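Local coordinates for putative translation initiation inhibitor (Salmonella typhimurium, PDB 3GTZ), which is of unknown function but belongs to the RutC (YjgF-like) family and may inhibit translation initiation, at residues 64-69 / 93-98. Sequence-based numbering, arbitrary orientation.
Sequences DATIFL and VRCTVQ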
loop_
_atom_site.group_PDB
_atom_site.type_symbol
_atom_site.label_atom_id
_atom_site.label_comp_id
_atom_site.label_asym_id
_atom_site.label_seq_id
_atom_site.Cartn_x
_atom_site.Cartn_y
_atom_site.Cartn_z
ATOM N N ASP A 64 9.004 0.935 5.112
ATOM C CA ASP A 64 8.590 0.889 3.714
ATOM C C ASP A 64 8.041 2.233 3.265
ATOM O O ASP A 64 7.342 2.858 4.010
ATOM C CB ASP A 64 7.518 -0.166 3.546
ATOM C CG ASP A 64 7.145 -0.375 2.101
ATOM O OD1 ASP A 64 7.926 -0.971 1.341
ATOM O OD2 ASP A 64 6.081 0.090 1.706
ATOM N N ALA A 65 8.357 2.671 2.053
ATOM C CA ALA A 65 7.871 3.963 1.531
ATOM C C ALA A 65 7.362 3.803 0.105
ATOM O O ALA A 65 7.996 3.182 -0.725
ATOM C CB ALA A 65 8.970 5.034 1.575
ATOM N N THR A 66 6.205 4.361 -0.175
ATOM C CA THR A 66 5.652 4.345 -1.504
ATOM C C THR A 66 5.430 5.777 -1.896
ATOM O O THR A 66 4.765 6.512 -1.191
ATOM C CB THR A 66 4.351 3.579 -1.529
ATOM O OG1 THR A 66 4.566 2.310 -0.892
ATOM C CG2 THR A 66 3.852 3.349 -2.971
ATOM N N ILE A 67 6.044 6.175 -3.002
ATOM C CA ILE A 67 5.990 7.532 -3.514
ATOM C C ILE A 67 5.088 7.550 -4.744
ATOM O O ILE A 67 5.323 6.821 -5.692
ATOM C CB ILE A 67 7.403 8.000 -3.905
ATOM C CG1 ILE A 67 8.348 7.885 -2.699
ATOM C CG2 ILE A 67 7.390 9.409 -4.370
ATOM C CD1 ILE A 67 9.747 8.494 -2.946
ATOM N N PHE A 68 4.039 8.360 -4.706
ATOM C CA PHE A 68 3.158 8.547 -5.846
ATOM C C PHE A 68 3.462 9.903 -6.453
ATOM O O PHE A 68 3.465 10.901 -5.768
ATOM C CB PHE A 68 1.704 8.484 -5.427
ATOM C CG PHE A 68 1.268 7.142 -4.916
ATOM C CD1 PHE A 68 0.942 6.140 -5.786
ATOM C CD2 PHE A 68 1.178 6.893 -3.550
ATOM C CE1 PHE A 68 0.528 4.882 -5.322
ATOM C CE2 PHE A 68 0.760 5.642 -3.065
ATOM C CZ PHE A 68 0.435 4.632 -3.956
ATOM N N LEU A 69 3.765 9.923 -7.745
ATOM C CA LEU A 69 4.005 11.175 -8.480
ATOM C C LEU A 69 2.885 11.351 -9.463
ATOM O O LEU A 69 2.466 10.384 -10.071
ATOM C CB LEU A 69 5.318 11.083 -9.253
ATOM C CG LEU A 69 6.600 11.007 -8.429
ATOM C CD1 LEU A 69 7.688 10.398 -9.261
ATOM C CD2 LEU A 69 7.032 12.375 -7.870
ATOM N N VAL A 93 12.550 -0.088 2.258
ATOM C CA VAL A 93 12.084 -0.529 0.939
ATOM C C VAL A 93 11.376 0.648 0.304
ATOM O O VAL A 93 10.677 1.393 0.959
ATOM C CB VAL A 93 11.130 -1.754 1.006
ATOM C CG1 VAL A 93 10.647 -2.153 -0.390
ATOM C CG2 VAL A 93 11.833 -2.925 1.626
ATOM N N ARG A 94 11.619 0.857 -0.972
ATOM C CA ARG A 94 11.101 2.020 -1.656
ATOM C C ARG A 94 10.460 1.591 -2.936
ATOM O O ARG A 94 10.873 0.631 -3.577
ATOM C CB ARG A 94 12.207 3.042 -1.956
ATOM C CG ARG A 94 11.739 4.161 -2.893
ATOM C CD ARG A 94 12.405 5.443 -2.622
ATOM N NE ARG A 94 13.591 5.635 -3.428
ATOM C CZ ARG A 94 13.624 6.289 -4.580
ATOM N NH1 ARG A 94 12.529 6.800 -5.102
ATOM N NH2 ARG A 94 14.775 6.403 -5.236
ATOM N N CYS A 95 9.466 2.353 -3.326
ATOM C CA CYS A 95 8.667 1.999 -4.435
ATOM C C CYS A 95 8.031 3.307 -4.949
ATOM O O CYS A 95 7.366 4.026 -4.193
ATOM C CB CYS A 95 7.675 0.989 -3.879
ATOM S SG CYS A 95 6.244 0.850 -4.754
ATOM N N THR A 96 8.310 3.635 -6.210
ATOM C CA THR A 96 7.814 4.843 -6.833
ATOM C C THR A 96 6.955 4.519 -8.044
ATOM O O THR A 96 7.390 3.786 -8.925
ATOM C CB THR A 96 8.972 5.715 -7.302
ATOM O OG1 THR A 96 9.940 5.808 -6.254
ATOM C CG2 THR A 96 8.497 7.092 -7.620
ATOM N N VAL A 97 5.747 5.076 -8.082
ATOM C CA VAL A 97 4.847 4.931 -9.216
ATOM C C VAL A 97 4.140 6.232 -9.521
ATOM O O VAL A 97 3.994 7.070 -8.648
ATOM C CB VAL A 97 3.768 3.896 -8.938
ATOM C CG1 VAL A 97 4.402 2.571 -8.564
ATOM C CG2 VAL A 97 2.791 4.405 -7.846
ATOM N N GLN A 98 3.662 6.377 -10.758
ATOM C CA GLN A 98 2.959 7.590 -11.191
ATOM C C GLN A 98 1.485 7.323 -11.207
ATOM O O GLN A 98 1.060 6.345 -11.728
ATOM C CB GLN A 98 3.409 8.005 -12.578
ATOM C CG GLN A 98 2.774 9.281 -13.074
ATOM C CD GLN A 98 1.473 9.042 -13.789
ATOM O OE1 GLN A 98 1.298 8.029 -14.437
ATOM N NE2 GLN A 98 0.557 9.981 -13.681
#
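Phe68 and Val97 meet through two torsions: Phe68 has CG anti to its carbonyl carbon (chi1 -65°), while Val97 has CG1 anti to the carbonyl carbon (chi1 -56°), which puts CG2 between the backbone N and the carbonyl carbon. The two side chains lie side by side, and CG2 of Val97 reaches the CD1–CE1 side of the Phe68 ring obliquely, 3.3 Å from CD1. On this same face CG2 of Thr66 lies 3.9 Å from SG of Cys95, and OD1 of Asp64 comes within 3.3 Å of CB of Val93. The opposite face carries Ile67, whose extended CG1 branch ends with CD1 3.9 Å from NH1 of Arg94, again obliquely to the guanidinium. CG2 of Thr96 bridges Ile67 and Leu69, lying 3.8 Å from CD1 of the latter.

Between these two layers of side chains the strands run nearly parallel, with in-step pairs from Asp64–Val93 to Leu69–Gln98. Amides of Ala65, Ile67 and Leu69 donate to carbonyls of Val93, Cys95 and Val97; Val97 N donates back to Ile67 O, nearly straight. The returning bond from Cys95 N to Ala65 O is weak, bent to 121°.

Strand 62-69, helix 75-85 and strand 93-98 form a beta-alpha-beta unit. Met78 of the helix covers Ile67, Arg94 and Thr96, and Leu69 touches Phe75; NH2 of Arg94 hydrogen-bonds OD1 of Asn79, and Arg94 makes a cation-pi contact with Trp82. The chemistry therefore implies a division of labour: backbone bonds set the register, the Ile67–Thr96–Leu69 face packs against the helix, and on the other face Asp64, Thr66, Val93 and Cys95 pack on a second subunit and Phe68 on Cys95 of a third.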